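Local coordinates for DltD domain-containing protein (Beauveria bassiana, PDB 7D78) that probably acts as a thioesterase of the alpha/beta hydrolase fold that closes polyketide chains into medium-ring lactones, at residues Lys170-Leu173 and Gln174-Arg177; Ala235-Thr238 and Tyr239-Leu242. One frame throughout, in Å; residues are numbered along the deposited sequence.

Contact 1. Residues Lys170-Leu173 and Gln174-Arg177; sequences KAFL and QLIR
In L173 a chi1 of -176° turns CG beside the carbonyl carbon, and R177 stretches from CG to NE (chi2 168°, chi3 169°); between them these torsions bring the leucine fork and the guanidinium together one helical turn apart. The two residues belong to helix 168-183 of this alpha/beta hydrolase-fold protein and illustrate how i to i+4 spacing pairs an apolar group with the flat head of a longer one. Methyl CD2 of L173 sits over one face of the R177 guanidinium, shifted toward its rim, and comes within 3.4 Å of NH1. L173 CD1 lies 3.7 Å from R177 NE, so the forked leucine end follows the guanidinium rather than meeting it at a single point. The backbone between them keeps the regular i to i+4 bonds: R177 N donates to L173 O at 3.0 Å, and I176, L175 and Q174 make the same bond to F172, A171 and K170.

On the buried side, CD1 of L175 meets CD1 of F172 at 4.2 Å, an oblique approach to the ring. That ring also meets the ring of Y163 and packs on A145 of the second subunit, while L173 touches R148 of that subunit, a like charge to which R177 also comes close; the helix thus contributes to the dimer contact. K170, at the start of the segment, turns outward to the sodium site it shares with E166. Q174 reaches back by way of a water instead: the water donates to A171 O at 2.9 Å, an oxygen already bonded to L175 N, and to Q174 OE1 at 3.1 Å.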
ATOM      1  N   LYS A 170      11.903  16.733   1.493  1.00 20.96           N
ATOM      2  CA  LYS A 170      11.738  17.530   0.280  1.00 17.11           C
ATOM      3  C   LYS A 170      10.915  16.782  -0.761  1.00 21.45           C
ATOM      4  O   LYS A 170      10.065  17.378  -1.429  1.00 19.98           O
ATOM      5  CB  LYS A 170      13.104  17.920  -0.286  1.00 23.23           C
ATOM      6  CG  LYS A 170      13.835  18.939   0.573  1.00 32.69           C
ATOM      7  CD  LYS A 170      14.998  19.587  -0.172  1.00 43.09           C
ATOM      8  CE  LYS A 170      15.682  20.641   0.694  1.00 44.87           C
ATOM      9  NZ  LYS A 170      16.601  21.520  -0.097  1.00 49.69           N
ATOM     10  N   ALA A 171      11.160  15.476  -0.921  1.00 17.12           N
ATOM     11  CA  ALA A 171      10.335  14.676  -1.828  1.00 19.56           C
ATOM     12  C   ALA A 171       8.873  14.646  -1.384  1.00 19.38           C
ATOM     13  O   ALA A 171       7.968  14.749  -2.218  1.00 18.54           O
ATOM     14  CB  ALA A 171      10.881  13.252  -1.929  1.00 19.08           C
ATOM     15  N   PHE A 172       8.620  14.460  -0.082  1.00 18.89           N
ATOM     16  CA  PHE A 172       7.244  14.496   0.411  1.00 17.87           C
ATOM     17  C   PHE A 172       6.590  15.831   0.093  1.00 18.88           C
ATOM     18  O   PHE A 172       5.421  15.882  -0.304  1.00 19.70           O
ATOM     19  CB  PHE A 172       7.203  14.255   1.924  1.00 19.76           C
ATOM     20  CG  PHE A 172       7.442  12.820   2.332  1.00 17.30           C
ATOM     21  CD1 PHE A 172       7.602  11.817   1.378  1.00 16.29           C
ATOM     22  CD2 PHE A 172       7.530  12.482   3.680  1.00 19.74           C
ATOM     23  CE1 PHE A 172       7.829  10.486   1.756  1.00 22.05           C
ATOM     24  CE2 PHE A 172       7.751  11.162   4.068  1.00 23.48           C
ATOM     25  CZ  PHE A 172       7.903  10.158   3.099  1.00 21.15           C
ATOM     26  N   LEU A 173       7.323  16.930   0.289  1.00 18.97           N
ATOM     27  CA  LEU A 173       6.776  18.246  -0.020  1.00 21.33           C
ATOM     28  C   LEU A 173       6.423  18.357  -1.498  1.00 19.51           C
ATOM     29  O   LEU A 173       5.363  18.886  -1.857  1.00 18.10           O
ATOM     30  CB  LEU A 173       7.779  19.326   0.378  1.00 19.40           C
ATOM     31  CG  LEU A 173       7.296  20.760   0.199  1.00 24.49           C
ATOM     32  CD1 LEU A 173       5.965  20.997   0.940  1.00 22.48           C
ATOM     33  CD2 LEU A 173       8.381  21.710   0.688  1.00 22.05           C
ATOM     34  N   GLN A 174       7.302  17.856  -2.367  1.00 19.48           N
ATOM     35  CA  GLN A 174       7.050  17.892  -3.806  1.00 17.78           C
ATOM     36  C   GLN A 174       5.810  17.087  -4.162  1.00 17.39           C
ATOM     37  O   GLN A 174       5.012  17.496  -5.015  1.00 16.56           O
ATOM     38  CB  GLN A 174       8.282  17.350  -4.541  1.00 21.37           C
ATOM     39  CG  GLN A 174       8.387  17.627  -6.047  1.00 25.49           C
ATOM     40  CD  GLN A 174       9.614  16.938  -6.660  1.00 32.76           C
ATOM     41  OE1 GLN A 174      10.346  16.243  -5.962  1.00 29.81           O
ATOM     42  NE2 GLN A 174       9.843  17.140  -7.958  1.00 30.19           N
ATOM     43  N   LEU A 175       5.647  15.928  -3.528  1.00 17.71           N
ATOM     44  CA  LEU A 175       4.451  15.116  -3.721  1.00 17.75           C
ATOM     45  C   LEU A 175       3.191  15.890  -3.352  1.00 14.75           C
ATOM     46  O   LEU A 175       2.217  15.905  -4.113  1.00 18.49           O
ATOM     47  CB  LEU A 175       4.565  13.827  -2.889  1.00 17.41           C
ATOM     48  CG  LEU A 175       5.507  12.763  -3.464  1.00 18.13           C
ATOM     49  CD1 LEU A 175       5.768  11.651  -2.438  1.00 18.88           C
ATOM     50  CD2 LEU A 175       4.908  12.193  -4.751  1.00 16.83           C
ATOM     51  N   ILE A 176       3.176  16.524  -2.174  1.00 17.33           N
ATOM     52  CA  ILE A 176       1.978  17.265  -1.764  1.00 15.30           C
ATOM     53  C   ILE A 176       1.686  18.390  -2.760  1.00 20.67           C
ATOM     54  O   ILE A 176       0.527  18.639  -3.132  1.00 16.44           O
ATOM     55  CB  ILE A 176       2.138  17.815  -0.334  1.00 19.38           C
ATOM     56  CG1 ILE A 176       2.231  16.666   0.679  1.00 18.87           C
ATOM     57  CG2 ILE A 176       0.974  18.782  -0.002  1.00 16.31           C
ATOM     58  CD1 ILE A 176       0.948  15.825   0.769  1.00 19.56           C
ATOM     59  N   ARG A 177       2.734  19.079  -3.218  1.00 17.58           N
ATOM     60  CA  ARG A 177       2.536  20.159  -4.182  1.00 16.91           C
ATOM     61  C   ARG A 177       1.992  19.638  -5.513  1.00 20.02           C
ATOM     62  O   ARG A 177       1.144  20.288  -6.140  1.00 18.55           O
ATOM     63  CB  ARG A 177       3.843  20.931  -4.352  1.00 18.33           C
ATOM     64  CG  ARG A 177       4.126  21.723  -3.093  1.00 22.37           C
ATOM     65  CD  ARG A 177       5.514  22.302  -3.024  1.00 20.73           C
ATOM     66  NE  ARG A 177       5.599  23.256  -1.922  1.00 23.02           N
ATOM     67  CZ  ARG A 177       6.726  23.828  -1.522  1.00 22.75           C
ATOM     68  NH1 ARG A 177       7.872  23.524  -2.122  1.00 21.52           N
ATOM     69  NH2 ARG A 177       6.704  24.699  -0.515  1.00 24.17           N
TER
HETATM   70  O   HOH W   1       8.792  13.779  -4.860  1.00 23.90           O

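Contact 2. Residues Ala235-Thr238 and Tyr239-Leu242; sequences ALQT and YQKL
Apolar contact across this turn is carried by L236 and Y239, whose side chains cross at about a right angle: methyl CD1 of L236 lies 3.7 Å from both CD2 and CE2 of the tyrosine ring. The ring also packs on L191 and P201, and an alanine here would probably leave the L236 methyl without its aromatic neighbour and open a gap toward those residues.

Polar side chains form a second group. T238 OG1, set beside its backbone N (chi1 -62°), donates to A235 O at 2.7 Å in the carbonyl plane and is also hydrogen-bonded to I101 N; T238 N bonds to the same A235 oxygen, which is therefore gripped twice. Q237 and Q240 run side by side with their amide planes 26° apart; a water donates to Q237 OE1 at 2.8 Å and accepts from Q240 NE2 at 2.7 Å, while Q237 NE2 is held by D178.

Among backbone bonds, Y239 N bonds to L236 O at 2.8 Å. Q237 O then takes K241 N, with a weak bond from Q240 N, and T238 O takes L242 N at 2.9 Å. A type I beta turn, A235 to T238, thus opens helix 238-244 within the insertion between sheet strands 150-156 and 259-264, consistent with the lid that alpha/beta hydrolases commonly carry there.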
ATOM      1  N   ALA A 235       5.258   9.026 -13.419  1.00 19.67           N
ATOM      2  CA  ALA A 235       4.518   9.968 -12.590  1.00 20.50           C
ATOM      3  C   ALA A 235       5.241  10.159 -11.263  1.00 19.70           C
ATOM      4  O   ALA A 235       5.633   9.181 -10.616  1.00 18.30           O
ATOM      5  CB  ALA A 235       3.098   9.461 -12.339  1.00 19.03           C
ATOM      6  N   LEU A 236       5.417  11.419 -10.850  1.00 18.60           N
ATOM      7  CA  LEU A 236       5.998  11.691  -9.537  1.00 19.17           C
ATOM      8  C   LEU A 236       5.264  10.949  -8.418  1.00 19.56           C
ATOM      9  O   LEU A 236       5.891  10.524  -7.436  1.00 17.88           O
ATOM     10  CB  LEU A 236       5.992  13.202  -9.260  1.00 17.02           C
ATOM     11  CG  LEU A 236       6.735  13.668  -8.000  1.00 19.00           C
ATOM     12  CD1 LEU A 236       8.263  13.824  -8.263  1.00 17.69           C
ATOM     13  CD2 LEU A 236       6.140  14.975  -7.495  1.00 19.01           C
ATOM     14  N   GLN A 237       3.944  10.764  -8.552  1.00 16.72           N
ATOM     15  CA  GLN A 237       3.184  10.104  -7.489  1.00 17.46           C
ATOM     16  C   GLN A 237       3.641   8.674  -7.242  1.00 18.48           C
ATOM     17  O   GLN A 237       3.282   8.097  -6.207  1.00 18.30           O
ATOM     18  CB  GLN A 237       1.688  10.121  -7.810  1.00 17.41           C
ATOM     19  CG  GLN A 237       1.045  11.504  -7.650  1.00 16.82           C
ATOM     20  CD  GLN A 237       1.258  12.102  -6.254  1.00 21.70           C
ATOM     21  OE1 GLN A 237       1.215  11.391  -5.249  1.00 20.80           O
ATOM     22  NE2 GLN A 237       1.482  13.419  -6.197  1.00 17.73           N
ATOM     23  N   THR A 238       4.400   8.085  -8.173  1.00 16.41           N
ATOM     24  CA  THR A 238       5.110   6.829  -7.937  1.00 16.77           C
ATOM     25  C   THR A 238       5.800   6.876  -6.586  1.00 19.42           C
ATOM     26  O   THR A 238       5.741   5.916  -5.813  1.00 15.64           O
ATOM     27  CB  THR A 238       6.153   6.577  -9.034  1.00 15.08           C
ATOM     28  OG1 THR A 238       5.502   6.460 -10.302  1.00 16.77           O
ATOM     29  CG2 THR A 238       6.983   5.304  -8.738  1.00 16.23           C
ATOM     30  N   TYR A 239       6.437   8.014  -6.285  1.00 15.39           N
ATOM     31  CA  TYR A 239       7.201   8.121  -5.052  1.00 16.75           C
ATOM     32  C   TYR A 239       6.303   8.062  -3.821  1.00 18.37           C
ATOM     33  O   TYR A 239       6.759   7.660  -2.747  1.00 16.70           O
ATOM     34  CB  TYR A 239       8.019   9.408  -5.075  1.00 17.02           C
ATOM     35  CG  TYR A 239       9.027   9.452  -6.206  1.00 17.51           C
ATOM     36  CD1 TYR A 239       9.647   8.287  -6.665  1.00 17.91           C
ATOM     37  CD2 TYR A 239       9.362  10.658  -6.811  1.00 18.93           C
ATOM     38  CE1 TYR A 239      10.585   8.335  -7.713  1.00 22.09           C
ATOM     39  CE2 TYR A 239      10.285  10.718  -7.841  1.00 19.67           C
ATOM     40  CZ  TYR A 239      10.899   9.567  -8.283  1.00 19.86           C
ATOM     41  OH  TYR A 239      11.818   9.662  -9.310  1.00 20.38           O
ATOM     42  N   GLN A 240       5.040   8.481  -3.948  1.00 16.70           N
ATOM     43  CA  GLN A 240       4.095   8.298  -2.851  1.00 18.85           C
ATOM     44  C   GLN A 240       3.829   6.813  -2.605  1.00 17.93           C
ATOM     45  O   GLN A 240       3.811   6.355  -1.455  1.00 18.83           O
ATOM     46  CB  GLN A 240       2.792   9.039  -3.156  1.00 17.05           C
ATOM     47  CG  GLN A 240       1.697   8.846  -2.103  1.00 17.16           C
ATOM     48  CD  GLN A 240       2.079   9.433  -0.757  1.00 22.28           C
ATOM     49  OE1 GLN A 240       2.569   8.728   0.141  1.00 26.47           O
ATOM     50  NE2 GLN A 240       1.876  10.727  -0.611  1.00 15.01           N
ATOM     51  N   LYS A 241       3.619   6.045  -3.678  1.00 16.55           N
ATOM     52  CA  LYS A 241       3.425   4.605  -3.528  1.00 19.70           C
ATOM     53  C   LYS A 241       4.655   3.948  -2.914  1.00 17.12           C
ATOM     54  O   LYS A 241       4.536   3.047  -2.079  1.00 20.71           O
ATOM     55  CB  LYS A 241       3.103   3.978  -4.888  1.00 17.70           C
ATOM     56  CG  LYS A 241       1.970   4.668  -5.662  1.00 20.75           C
ATOM     57  CD  LYS A 241       0.722   4.804  -4.785  1.00 23.12           C
ATOM     58  CE  LYS A 241      -0.383   5.601  -5.476  1.00 22.63           C
ATOM     59  NZ  LYS A 241      -1.605   5.697  -4.597  1.00 21.83           N
ATOM     60  N   LEU A 242       5.848   4.387  -3.319  1.00 16.39           N
ATOM     61  CA  LEU A 242       7.067   3.814  -2.759  1.00 21.98           C
ATOM     62  C   LEU A 242       7.252   4.205  -1.299  1.00 19.66           C
ATOM     63  O   LEU A 242       7.885   3.461  -0.542  1.00 19.37           O
ATOM     64  CB  LEU A 242       8.288   4.247  -3.579  1.00 17.86           C
ATOM     65  CG  LEU A 242       8.268   3.839  -5.059  1.00 20.19           C
ATOM     66  CD1 LEU A 242       9.581   4.221  -5.719  1.00 18.35           C
ATOM     67  CD2 LEU A 242       8.017   2.331  -5.193  1.00 18.15           C
TER
HETATM   68  O   HOH W   2       0.936  12.279  -2.613  1.00 19.02           O

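The two contacts show how one local principle, bonding three or four residues along the chain, adapts to its setting. Contact 1 lies inside helix 168-183, starting at its third residue, partly buried, with an arginine and a metal-binding lysine on its exposed flank. Contact 2 is buried and marks a helix beginning, so a turn and a threonine bond replace a uniform ladder. Water joins a backbone oxygen to a side chain in contact 1, but amide to amide in contact 2. The elements pack directly: L175 CD2 lies 3.3 Å from L236 O. Both also reach the second subunit, contact 1 mainly by packing, contact 2 through a salt bridge from K241 to E108 of that subunit.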